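Local coordinates for protein succinate dehydrogenase subunit A (Mycolicibacterium smegmatis MC2 51, PDB 6LUM) that carries the FAD of succinate dehydrogenase as its flavoprotein subunit and probably oxidises succinate to fumarate, passing the electrons on to the iron-sulfur subunit, at residues 231-236 / 551-556; 362-367 / 386-391; 57-62 / 128-133. All coordinates share one frame; numbering follows the deposited sequence.

Interaction 1. Residues 231-236 / 551-556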
ATOM      1  N   GLY D 231       6.772  14.852 -47.490  1.00 18.77           N
ATOM      2  CA  GLY D 231       6.143  15.855 -48.314  1.00 18.77           C
ATOM      3  C   GLY D 231       5.685  17.087 -47.570  1.00 18.77           C
ATOM      4  O   GLY D 231       5.278  18.057 -48.212  1.00 18.77           O
ATOM      5  N   LEU D 232       5.726  17.071 -46.243  1.00 17.38           N
ATOM      6  CA  LEU D 232       5.381  18.236 -45.456  1.00 17.38           C
ATOM      7  C   LEU D 232       6.491  19.278 -45.565  1.00 17.38           C
ATOM      8  O   LEU D 232       7.607  18.963 -45.974  1.00 17.38           O
ATOM      9  CB  LEU D 232       5.152  17.824 -44.007  1.00 17.38           C
ATOM     10  CG  LEU D 232       4.224  16.625 -43.849  1.00 17.38           C
ATOM     11  CD1 LEU D 232       4.285  16.051 -42.457  1.00 17.38           C
ATOM     12  CD2 LEU D 232       2.823  17.041 -44.172  1.00 17.38           C
ATOM     13  N   PRO D 233       6.212  20.532 -45.224  1.00 18.94           N
ATOM     14  CA  PRO D 233       7.197  21.595 -45.421  1.00 18.94           C
ATOM     15  C   PRO D 233       8.133  21.771 -44.231  1.00 18.94           C
ATOM     16  O   PRO D 233       7.905  21.253 -43.139  1.00 18.94           O
ATOM     17  CB  PRO D 233       6.313  22.829 -45.591  1.00 18.94           C
ATOM     18  CG  PRO D 233       5.181  22.555 -44.732  1.00 18.94           C
ATOM     19  CD  PRO D 233       4.918  21.088 -44.804  1.00 18.94           C
ATOM     20  N   LEU D 234       9.201  22.528 -44.469  1.00 18.44           N
ATOM     21  CA  LEU D 234      10.125  22.934 -43.421  1.00 18.44           C
ATOM     22  C   LEU D 234      10.306  24.439 -43.491  1.00 18.44           C
ATOM     23  O   LEU D 234      10.439  24.999 -44.577  1.00 18.44           O
ATOM     24  CB  LEU D 234      11.480  22.248 -43.556  1.00 18.44           C
ATOM     25  CG  LEU D 234      11.620  20.831 -43.017  1.00 18.44           C
ATOM     26  CD1 LEU D 234      13.064  20.471 -42.956  1.00 18.44           C
ATOM     27  CD2 LEU D 234      11.003  20.715 -41.665  1.00 18.44           C
ATOM     28  N   GLU D 235      10.331  25.086 -42.336  1.00 26.64           N
ATOM     29  CA  GLU D 235      10.202  26.532 -42.250  1.00 26.64           C
ATOM     30  C   GLU D 235      11.475  27.154 -41.700  1.00 26.64           C
ATOM     31  O   GLU D 235      11.975  26.724 -40.661  1.00 26.64           O
ATOM     32  CB  GLU D 235       9.017  26.903 -41.364  1.00 26.64           C
ATOM     33  CG  GLU D 235       8.657  28.363 -41.378  1.00 26.64           C
ATOM     34  CD  GLU D 235       7.846  28.774 -40.172  1.00 26.64           C
ATOM     35  OE1 GLU D 235       6.783  28.176 -39.923  1.00 26.64           O
ATOM     36  OE2 GLU D 235       8.273  29.704 -39.465  1.00 26.64           O
ATOM     37  N   ASP D 236      11.992  28.163 -42.401  1.00 28.52           N
ATOM     38  CA  ASP D 236      13.052  29.031 -41.886  1.00 28.52           C
ATOM     39  C   ASP D 236      14.322  28.262 -41.544  1.00 28.52           C
ATOM     40  O   ASP D 236      14.894  28.427 -40.470  1.00 28.52           O
ATOM     41  CB  ASP D 236      12.563  29.803 -40.662  1.00 28.52           C
ATOM     42  CG  ASP D 236      12.175  31.221 -40.982  1.00 28.52           C
ATOM     43  OD1 ASP D 236      12.494  31.687 -42.094  1.00 28.52           O
ATOM     44  OD2 ASP D 236      11.557  31.872 -40.113  1.00 28.52           O
ATOM     45  N   HIS D 551       8.386  34.126 -43.372  1.00 29.93           N
ATOM     46  CA  HIS D 551       9.028  32.838 -43.205  1.00 29.93           C
ATOM     47  C   HIS D 551       9.137  32.151 -44.553  1.00 29.93           C
ATOM     48  O   HIS D 551       8.230  32.238 -45.382  1.00 29.93           O
ATOM     49  CB  HIS D 551       8.235  31.960 -42.246  1.00 29.93           C
ATOM     50  CG  HIS D 551       8.156  32.494 -40.852  1.00 29.93           C
ATOM     51  ND1 HIS D 551       9.270  32.724 -40.077  1.00 29.93           N
ATOM     52  CD2 HIS D 551       7.091  32.823 -40.086  1.00 29.93           C
ATOM     53  CE1 HIS D 551       8.895  33.181 -38.897  1.00 29.93           C
ATOM     54  NE2 HIS D 551       7.579  33.250 -38.876  1.00 29.93           N
ATOM     55  N   THR D 552      10.254  31.474 -44.778  1.00 29.31           N
ATOM     56  CA  THR D 552      10.432  30.655 -45.964  1.00 29.31           C
ATOM     57  C   THR D 552       9.984  29.240 -45.656  1.00 29.31           C
ATOM     58  O   THR D 552      10.304  28.703 -44.596  1.00 29.31           O
ATOM     59  CB  THR D 552      11.896  30.647 -46.399  1.00 29.31           C
ATOM     60  OG1 THR D 552      12.313  31.979 -46.715  1.00 29.31           O
ATOM     61  CG2 THR D 552      12.081  29.771 -47.610  1.00 29.31           C
ATOM     62  N   MET D 553       9.242  28.633 -46.573  1.00 30.88           N
ATOM     63  CA  MET D 553       8.791  27.261 -46.412  1.00 30.88           C
ATOM     64  C   MET D 553       9.238  26.455 -47.617  1.00 30.88           C
ATOM     65  O   MET D 553       9.121  26.918 -48.752  1.00 30.88           O
ATOM     66  CB  MET D 553       7.277  27.201 -46.239  1.00 30.88           C
ATOM     67  CG  MET D 553       6.802  27.997 -45.051  1.00 30.88           C
ATOM     68  SD  MET D 553       5.115  27.640 -44.576  1.00 30.88           S
ATOM     69  CE  MET D 553       5.311  26.003 -43.918  1.00 30.88           C
ATOM     70  N   ALA D 554       9.769  25.267 -47.371  1.00 24.14           N
ATOM     71  CA  ALA D 554      10.345  24.440 -48.416  1.00 24.14           C
ATOM     72  C   ALA D 554       9.610  23.115 -48.476  1.00 24.14           C
ATOM     73  O   ALA D 554       9.367  22.491 -47.436  1.00 24.14           O
ATOM     74  CB  ALA D 554      11.832  24.212 -48.169  1.00 24.14           C
ATOM     75  N   TYR D 555       9.254  22.699 -49.690  1.00 26.73           N
ATOM     76  CA  TYR D 555       8.601  21.428 -49.957  1.00 26.73           C
ATOM     77  C   TYR D 555       9.477  20.595 -50.877  1.00 26.73           C
ATOM     78  O   TYR D 555      10.051  21.114 -51.838  1.00 26.73           O
ATOM     79  CB  TYR D 555       7.237  21.614 -50.621  1.00 26.73           C
ATOM     80  CG  TYR D 555       6.270  22.509 -49.897  1.00 26.73           C
ATOM     81  CD1 TYR D 555       6.327  23.880 -50.043  1.00 26.73           C
ATOM     82  CD2 TYR D 555       5.280  21.979 -49.093  1.00 26.73           C
ATOM     83  CE1 TYR D 555       5.445  24.695 -49.396  1.00 26.73           C
ATOM     84  CE2 TYR D 555       4.391  22.789 -48.443  1.00 26.73           C
ATOM     85  CZ  TYR D 555       4.479  24.148 -48.596  1.00 26.73           C
ATOM     86  OH  TYR D 555       3.591  24.968 -47.948  1.00 26.73           O
ATOM     87  N   LYS D 556       9.563  19.304 -50.591  1.00 30.39           N
ATOM     88  CA  LYS D 556      10.313  18.375 -51.419  1.00 30.39           C
ATOM     89  C   LYS D 556       9.404  17.810 -52.498  1.00 30.39           C
ATOM     90  O   LYS D 556       8.242  17.495 -52.239  1.00 30.39           O
ATOM     91  CB  LYS D 556      10.883  17.244 -50.569  1.00 30.39           C
ATOM     92  CG  LYS D 556      11.890  16.370 -51.272  1.00 30.39           C
ATOM     93  CD  LYS D 556      12.129  15.112 -50.474  1.00 30.39           C
ATOM     94  CE  LYS D 556      13.266  14.308 -51.047  1.00 30.39           C
ATOM     95  NZ  LYS D 556      14.551  15.030 -50.907  1.00 30.39           N
TER

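Interaction 2. Residues 362-367 / 386-391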
ATOM      1  N   THR D 362       4.681  24.715 -36.839  1.00 19.39           N
ATOM      2  CA  THR D 362       3.560  24.306 -36.008  1.00 19.39           C
ATOM      3  C   THR D 362       2.741  25.525 -35.600  1.00 19.39           C
ATOM      4  O   THR D 362       3.072  26.665 -35.927  1.00 19.39           O
ATOM      5  CB  THR D 362       4.031  23.545 -34.765  1.00 19.39           C
ATOM      6  OG1 THR D 362       4.461  24.472 -33.772  1.00 19.39           O
ATOM      7  CG2 THR D 362       5.172  22.633 -35.094  1.00 19.39           C
ATOM      8  N   THR D 363       1.645  25.267 -34.892  1.00 26.01           N
ATOM      9  CA  THR D 363       0.818  26.291 -34.276  1.00 26.01           C
ATOM     10  C   THR D 363       1.099  26.348 -32.782  1.00 26.01           C
ATOM     11  O   THR D 363       1.784  25.492 -32.223  1.00 26.01           O
ATOM     12  CB  THR D 363      -0.666  26.013 -34.508  1.00 26.01           C
ATOM     13  OG1 THR D 363      -1.032  24.800 -33.846  1.00 26.01           O
ATOM     14  CG2 THR D 363      -0.944  25.864 -35.972  1.00 26.01           C
ATOM     15  N   VAL D 364       0.528  27.359 -32.123  1.00 31.78           N
ATOM     16  CA  VAL D 364       0.815  27.576 -30.711  1.00 31.78           C
ATOM     17  C   VAL D 364       0.397  26.402 -29.845  1.00 31.78           C
ATOM     18  O   VAL D 364       0.835  26.300 -28.699  1.00 31.78           O
ATOM     19  CB  VAL D 364       0.147  28.868 -30.219  1.00 31.78           C
ATOM     20  CG1 VAL D 364       0.705  30.059 -30.965  1.00 31.78           C
ATOM     21  CG2 VAL D 364      -1.352  28.777 -30.393  1.00 31.78           C
ATOM     22  N   ASN D 365      -0.437  25.507 -30.358  1.00 32.92           N
ATOM     23  CA  ASN D 365      -0.808  24.311 -29.619  1.00 32.92           C
ATOM     24  C   ASN D 365       0.030  23.098 -29.991  1.00 32.92           C
ATOM     25  O   ASN D 365      -0.038  22.085 -29.292  1.00 32.92           O
ATOM     26  CB  ASN D 365      -2.285  23.988 -29.836  1.00 32.92           C
ATOM     27  CG  ASN D 365      -3.178  25.164 -29.544  1.00 32.92           C
ATOM     28  OD1 ASN D 365      -3.112  25.752 -28.469  1.00 32.92           O
ATOM     29  ND2 ASN D 365      -4.020  25.520 -30.504  1.00 32.92           N
ATOM     30  N   GLY D 366       0.801  23.167 -31.070  1.00 23.95           N
ATOM     31  CA  GLY D 366       1.689  22.092 -31.450  1.00 23.95           C
ATOM     32  C   GLY D 366       1.345  21.393 -32.741  1.00 23.95           C
ATOM     33  O   GLY D 366       2.169  20.621 -33.229  1.00 23.95           O
ATOM     34  N   GLN D 367       0.170  21.630 -33.316  1.00 26.28           N
ATOM     35  CA  GLN D 367      -0.217  20.928 -34.535  1.00 26.28           C
ATOM     36  C   GLN D 367       0.722  21.274 -35.675  1.00 26.28           C
ATOM     37  O   GLN D 367       1.042  22.441 -35.896  1.00 26.28           O
ATOM     38  CB  GLN D 367      -1.647  21.287 -34.928  1.00 26.28           C
ATOM     39  CG  GLN D 367      -2.720  20.769 -34.011  1.00 26.28           C
ATOM     40  CD  GLN D 367      -3.361  21.870 -33.209  1.00 26.28           C
ATOM     41  OE1 GLN D 367      -3.238  23.046 -33.543  1.00 26.28           O
ATOM     42  NE2 GLN D 367      -4.056  21.498 -32.145  1.00 26.28           N
ATOM     43  N   ALA D 386      10.657  21.883 -33.656  1.00 11.98           N
ATOM     44  CA  ALA D 386       9.485  22.664 -33.997  1.00 11.98           C
ATOM     45  C   ALA D 386       9.853  24.114 -34.225  1.00 11.98           C
ATOM     46  O   ALA D 386      10.756  24.656 -33.592  1.00 11.98           O
ATOM     47  CB  ALA D 386       8.447  22.575 -32.890  1.00 11.98           C
ATOM     48  N   CYS D 387       9.144  24.742 -35.148  1.00 14.84           N
ATOM     49  CA  CYS D 387       9.308  26.157 -35.451  1.00 14.84           C
ATOM     50  C   CYS D 387       7.939  26.794 -35.300  1.00 14.84           C
ATOM     51  O   CYS D 387       7.219  26.991 -36.275  1.00 14.84           O
ATOM     52  CB  CYS D 387       9.869  26.360 -36.831  1.00 14.84           C
ATOM     53  SG  CYS D 387       9.952  28.058 -37.370  1.00 14.84           S
ATOM     54  N   VAL D 388       7.586  27.124 -34.059  1.00 19.63           N
ATOM     55  CA  VAL D 388       6.473  28.023 -33.808  1.00 19.63           C
ATOM     56  C   VAL D 388       6.842  29.444 -34.193  1.00 19.63           C
ATOM     57  O   VAL D 388       5.962  30.298 -34.341  1.00 19.63           O
ATOM     58  CB  VAL D 388       6.071  27.934 -32.322  1.00 19.63           C
ATOM     59  CG1 VAL D 388       4.814  28.724 -32.043  1.00 19.63           C
ATOM     60  CG2 VAL D 388       5.913  26.500 -31.907  1.00 19.63           C
ATOM     61  N   SER D 389       8.139  29.687 -34.406  1.00 24.14           N
ATOM     62  CA  SER D 389       8.716  31.004 -34.661  1.00 24.14           C
ATOM     63  C   SER D 389       8.575  31.895 -33.435  1.00 24.14           C
ATOM     64  O   SER D 389       8.053  33.005 -33.500  1.00 24.14           O
ATOM     65  CB  SER D 389       8.116  31.657 -35.902  1.00 24.14           C
ATOM     66  OG  SER D 389       6.734  31.870 -35.722  1.00 24.14           O
ATOM     67  N   VAL D 390       9.036  31.379 -32.304  1.00 24.05           N
ATOM     68  CA  VAL D 390       9.233  32.191 -31.114  1.00 24.05           C
ATOM     69  C   VAL D 390      10.535  32.965 -31.195  1.00 24.05           C
ATOM     70  O   VAL D 390      10.587  34.141 -30.842  1.00 24.05           O
ATOM     71  CB  VAL D 390       9.211  31.297 -29.869  1.00 24.05           C
ATOM     72  CG1 VAL D 390       9.423  32.134 -28.660  1.00 24.05           C
ATOM     73  CG2 VAL D 390       7.919  30.553 -29.785  1.00 24.05           C
ATOM     74  N   HIS D 391      11.591  32.312 -31.661  1.00 24.84           N
ATOM     75  CA  HIS D 391      12.904  32.920 -31.753  1.00 24.84           C
ATOM     76  C   HIS D 391      13.098  33.721 -33.023  1.00 24.84           C
ATOM     77  O   HIS D 391      13.967  34.593 -33.060  1.00 24.84           O
ATOM     78  CB  HIS D 391      13.982  31.842 -31.670  1.00 24.84           C
ATOM     79  CG  HIS D 391      13.726  30.815 -30.617  1.00 24.84           C
ATOM     80  ND1 HIS D 391      13.835  31.086 -29.273  1.00 24.84           N
ATOM     81  CD2 HIS D 391      13.364  29.516 -30.710  1.00 24.84           C
ATOM     82  CE1 HIS D 391      13.549  30.000 -28.583  1.00 24.84           C
ATOM     83  NE2 HIS D 391      13.260  29.033 -29.430  1.00 24.84           N
TER

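Interaction 3. Residues 57-62 / 128-133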
ATOM      1  N   ASN D  57      11.796  38.239  -8.196  1.00 41.72           N
ATOM      2  CA  ASN D  57      12.129  37.888  -6.822  1.00 41.72           C
ATOM      3  C   ASN D  57      13.226  38.764  -6.242  1.00 41.72           C
ATOM      4  O   ASN D  57      13.132  39.174  -5.084  1.00 41.72           O
ATOM      5  CB  ASN D  57      12.552  36.422  -6.729  1.00 41.72           C
ATOM      6  CG  ASN D  57      11.376  35.483  -6.723  1.00 41.72           C
ATOM      7  OD1 ASN D  57      11.535  34.268  -6.652  1.00 41.72           O
ATOM      8  ND2 ASN D  57      10.178  36.043  -6.801  1.00 41.72           N
ATOM      9  N   VAL D  58      14.266  39.065  -7.017  1.00 43.98           N
ATOM     10  CA  VAL D  58      15.324  39.951  -6.548  1.00 43.98           C
ATOM     11  C   VAL D  58      15.175  41.367  -7.092  1.00 43.98           C
ATOM     12  O   VAL D  58      15.781  42.297  -6.537  1.00 43.98           O
ATOM     13  CB  VAL D  58      16.717  39.393  -6.905  1.00 43.98           C
ATOM     14  CG1 VAL D  58      16.838  37.952  -6.453  1.00 43.98           C
ATOM     15  CG2 VAL D  58      16.981  39.518  -8.395  1.00 43.98           C
ATOM     16  N   GLU D  59      14.402  41.555  -8.153  1.00 43.55           N
ATOM     17  CA  GLU D  59      14.187  42.860  -8.764  1.00 43.55           C
ATOM     18  C   GLU D  59      12.721  42.920  -9.163  1.00 43.55           C
ATOM     19  O   GLU D  59      11.901  42.115  -8.711  1.00 43.55           O
ATOM     20  CB  GLU D  59      15.132  43.079  -9.955  1.00 43.55           C
ATOM     21  CG  GLU D  59      16.604  43.140  -9.588  1.00 43.55           C
ATOM     22  CD  GLU D  59      17.400  43.993 -10.547  1.00 43.55           C
ATOM     23  OE1 GLU D  59      18.469  44.496 -10.149  1.00 43.55           O
ATOM     24  OE2 GLU D  59      16.954  44.163 -11.698  1.00 43.55           O
ATOM     25  N   GLU D  60      12.370  43.876 -10.014  1.00 48.81           N
ATOM     26  CA  GLU D  60      11.009  43.999 -10.507  1.00 48.81           C
ATOM     27  C   GLU D  60      10.995  43.919 -12.024  1.00 48.81           C
ATOM     28  O   GLU D  60      11.729  44.651 -12.695  1.00 48.81           O
ATOM     29  CB  GLU D  60      10.364  45.306 -10.053  1.00 48.81           C
ATOM     30  CG  GLU D  60       8.860  45.317 -10.251  1.00 48.81           C
ATOM     31  CD  GLU D  60       8.196  44.062  -9.712  1.00 48.81           C
ATOM     32  OE1 GLU D  60       8.476  43.684  -8.556  1.00 48.81           O
ATOM     33  OE2 GLU D  60       7.398  43.448 -10.449  1.00 48.81           O
ATOM     34  N   ASP D  61      10.166  43.026 -12.556  1.00 44.56           N
ATOM     35  CA  ASP D  61       9.902  43.004 -13.985  1.00 44.56           C
ATOM     36  C   ASP D  61       8.570  42.324 -14.242  1.00 44.56           C
ATOM     37  O   ASP D  61       8.158  41.425 -13.506  1.00 44.56           O
ATOM     38  CB  ASP D  61      11.020  42.312 -14.771  1.00 44.56           C
ATOM     39  CG  ASP D  61      11.289  40.908 -14.297  1.00 44.56           C
ATOM     40  OD1 ASP D  61      10.744  40.514 -13.249  1.00 44.56           O
ATOM     41  OD2 ASP D  61      12.044  40.189 -14.978  1.00 44.56           O
ATOM     42  N   ASN D  62       7.890  42.793 -15.278  1.00 43.98           N
ATOM     43  CA  ASN D  62       6.691  42.159 -15.795  1.00 43.98           C
ATOM     44  C   ASN D  62       7.042  41.457 -17.094  1.00 43.98           C
ATOM     45  O   ASN D  62       8.088  41.710 -17.694  1.00 43.98           O
ATOM     46  CB  ASN D  62       5.577  43.183 -16.029  1.00 43.98           C
ATOM     47  CG  ASN D  62       6.031  44.353 -16.869  1.00 43.98           C
ATOM     48  OD1 ASN D  62       7.205  44.468 -17.204  1.00 43.98           O
ATOM     49  ND2 ASN D  62       5.104  45.237 -17.202  1.00 43.98           N
ATOM     50  N   PRO D 128      20.224  46.027 -17.249  1.00 44.45           N
ATOM     51  CA  PRO D 128      19.984  44.622 -16.901  1.00 44.45           C
ATOM     52  C   PRO D 128      18.819  44.476 -15.933  1.00 44.45           C
ATOM     53  O   PRO D 128      18.421  45.420 -15.249  1.00 44.45           O
ATOM     54  CB  PRO D 128      21.302  44.190 -16.259  1.00 44.45           C
ATOM     55  CG  PRO D 128      22.316  45.048 -16.921  1.00 44.45           C
ATOM     56  CD  PRO D 128      21.654  46.371 -17.172  1.00 44.45           C
ATOM     57  N   VAL D 129      18.258  43.270 -15.887  1.00 42.79           N
ATOM     58  CA  VAL D 129      17.011  43.063 -15.161  1.00 42.79           C
ATOM     59  C   VAL D 129      17.079  41.830 -14.264  1.00 42.79           C
ATOM     60  O   VAL D 129      16.229  41.646 -13.387  1.00 42.79           O
ATOM     61  CB  VAL D 129      15.835  42.980 -16.149  1.00 42.79           C
ATOM     62  CG1 VAL D 129      15.992  41.792 -17.050  1.00 42.79           C
ATOM     63  CG2 VAL D 129      14.505  42.933 -15.419  1.00 42.79           C
ATOM     64  N   ARG D 130      18.097  40.988 -14.456  1.00 42.99           N
ATOM     65  CA  ARG D 130      18.301  39.796 -13.629  1.00 42.99           C
ATOM     66  C   ARG D 130      17.086  38.865 -13.691  1.00 42.99           C
ATOM     67  O   ARG D 130      16.352  38.678 -12.721  1.00 42.99           O
ATOM     68  CB  ARG D 130      18.616  40.177 -12.178  1.00 42.99           C
ATOM     69  CG  ARG D 130      20.036  40.620 -11.960  1.00 42.99           C
ATOM     70  CD  ARG D 130      20.364  40.717 -10.484  1.00 42.99           C
ATOM     71  NE  ARG D 130      21.804  40.789 -10.267  1.00 42.99           N
ATOM     72  CZ  ARG D 130      22.527  41.892 -10.428  1.00 42.99           C
ATOM     73  NH1 ARG D 130      21.943  43.022 -10.805  1.00 42.99           N
ATOM     74  NH2 ARG D 130      23.835  41.868 -10.212  1.00 42.99           N
ATOM     75  N   ARG D 131      16.883  38.298 -14.879  1.00 38.88           N
ATOM     76  CA  ARG D 131      15.771  37.386 -15.104  1.00 38.88           C
ATOM     77  C   ARG D 131      16.121  35.927 -14.852  1.00 38.88           C
ATOM     78  O   ARG D 131      15.298  35.186 -14.306  1.00 38.88           O
ATOM     79  CB  ARG D 131      15.263  37.521 -16.536  1.00 38.88           C
ATOM     80  CG  ARG D 131      14.291  38.630 -16.727  1.00 38.88           C
ATOM     81  CD  ARG D 131      13.339  38.333 -17.842  1.00 38.88           C
ATOM     82  NE  ARG D 131      12.419  39.442 -18.011  1.00 38.88           N
ATOM     83  CZ  ARG D 131      12.707  40.540 -18.694  1.00 38.88           C
ATOM     84  NH1 ARG D 131      13.888  40.665 -19.279  1.00 38.88           N
ATOM     85  NH2 ARG D 131      11.815  41.510 -18.792  1.00 38.88           N
ATOM     86  N   ALA D 132      17.323  35.501 -15.238  1.00 33.79           N
ATOM     87  CA  ALA D 132      17.585  34.084 -15.469  1.00 33.79           C
ATOM     88  C   ALA D 132      17.660  33.313 -14.161  1.00 33.79           C
ATOM     89  O   ALA D 132      18.517  33.593 -13.320  1.00 33.79           O
ATOM     90  CB  ALA D 132      18.880  33.917 -16.252  1.00 33.79           C
ATOM     91  N   CYS D 133      16.752  32.357 -13.983  1.00 34.51           N
ATOM     92  CA  CYS D 133      16.889  31.371 -12.930  1.00 34.51           C
ATOM     93  C   CYS D 133      18.011  30.401 -13.284  1.00 34.51           C
ATOM     94  O   CYS D 133      18.468  30.327 -14.424  1.00 34.51           O
ATOM     95  CB  CYS D 133      15.588  30.604 -12.746  1.00 34.51           C
ATOM     96  SG  CYS D 133      14.189  31.618 -12.323  1.00 34.51           S
TER

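Interaction 1. Residues 231-236 / 551-556
L234 and A554 bond to each other twice, the mark of an antiparallel hydrogen-bonded pair: L234 N gives to A554 O at 3.0 Å, and A554 N gives back to L234 O at 2.9 Å. One step on, E235 and M553 form the non-hydrogen-bonded pair, and D236 N then reaches T552 O at 2.8 Å. This is the edge where 234-235 joins the long strand 550-556, whose other side pairs with 565-571.

The tight part is the face that holds E235, M553 and P233. P233 lays CB over the Y555 ring, 3.8 Å from its centroid and shifted toward the rim, a CH-pi contact. The M553 chain, bent at its last torsion (chi3 70°), brings CE to 3.5 Å from P233 CG. E235 sends CG anti to the backbone N (chi1 -171°), and its OE2 sits over the centre of the H551 ring, 3.1 Å above the plane. D236 comes to the same ring at its edge, where ND1 of H551 donates to OD2, though the modelled length is doubtfully short. P361 covers this face from strand 360-361.

Around G231 the contact slackens. The Schellman motif there ends helix 223-229, no backbone bond to 551-556 forms at G231, L232 or P233, and G231, partly exposed, meets strand 550-556 chiefly through its O, 4.0 Å from Y555 CD2 at the ring edge. L234 turns the end of its side chain from 551-556 toward L224 and F228.

With two carboxylates around one buried imidazole, D236 would probably hold the H551 ring in its rotation, while E235 OE1, salt-bridged to K570, has its own counter-charge; the sheet joins the FAD-binding part to the C-terminal part, and the charged groups probably add to the join.

Interaction 2. Residues 362-367 / 386-391
T362 and V388 carry this contact, side chains crossing where the short parallel strands 360-361 and 386-387 come to an end.

Backbone bonding across the gap is slight. T362 N points at C387 O from 3.5 Å, a weak bond, though a fairly straight one at 163°; it continues the pairing of C387 with I360 one residue past the strand.

Two touches are apolar. The methyl CG2 of T362 meets A386 CB at 3.9 Å; further along, V364 CG1 and V388 CG1 approach to 4.5 Å, loosely, and helix 80-100 closes over both valines through I85 and A82.

A polar atom against a methyl makes a third kind: T362 OG1 lies against V388 CG2. The valine places that methyl anti to its own carbonyl carbon, beside its backbone N, which turns it toward the threonine.

Hydrogen bonds within 362-367 hold its shape. G366 N gives to T363 O at 2.8 Å, closing a type I turn, and T363 N gives to Q367 O at 3.1 Å; with G366 at positive phi this is a type I turn with a G1 bulge, as in the loops of 3:5 beta hairpins. T362 OG1 sits in the crowded position between its backbone N and carbonyl carbon (chi1 81°) and donates to T363 O at 3.3 Å, coming from the face of that carbonyl opposite to G366 N. T363 OG1 donates in turn to Q367 OE1 at 2.8 Å.

An alanine at T362 would probably leave T363 O with G366 N but without its second donor, and open a small gap beside A386 CB and V388 CG2.

The chemistry is thus uneven: the turn is fixed by its own polar bonds, whereas its join to 386-391 relies on van der Waals contacts and one weak backbone bond.

Interaction 3. Residues 57-62 / 128-133
At the classic beta bulge that R131 and A132 make opposite R115, D61 and E59 of the loop ahead of helix 63-73 pack against the incoming residues 128-131. The two backbones run nearly perpendicular, and no hydrogen bond joins them; charge and side-chain contact do the work.

D61 lies at the centre. Its CG stands between the backbone N and the carbonyl carbon (chi1 56°), and OD2 comes within 3.1 Å of R131 NE. The oxygen is well out of the guanidinium plane, so this salt bridge rests on charge, with no N-H aimed at it. N62 O meets the same guanidinium at its edge, 3.9 Å from NH2. Nearer the backbone, D61 CB lies 3.6 Å from V129 CG2, the side chains crossing at about a right angle.

E59 OE2 lies near V129 O, two acceptors with no bond between them, and OE1 is 3.8 Å from R130 NH1, a long salt bridge; R116 also brings a like charge close to that NH1. V58 CG2 touches R130 CD loosely at 4.2 Å, toward the solvent.

R131 continues on to W65 and H66 of helix 63-73. Bulge, loop and helix start thereby meet in one arginine, a peripheral corner of the FAD-binding domain built round the central strand, 132-133, of a small antiparallel sheet.

Interactions 1 and 2 form one continuous cluster, their centres 14 Å apart: E235 OE2 packs on C387 SG at 3.1 Å, and H551 NE2 on S389 CB at 3.4 Å. Residues 362-367 and 386-391 fall, in sequence, between the two strands that interaction 1 brings together. Interaction 3 closes earlier in the chain and stands apart, its nearest atoms about 13 Å from interaction 2 and about 22 Å from interaction 1. Measured from the FAD, the side chain of A386 is about 8 Å away, that of R131 about 12 Å and that of L234 about 13 Å, which places interaction 2 nearest the cofactor.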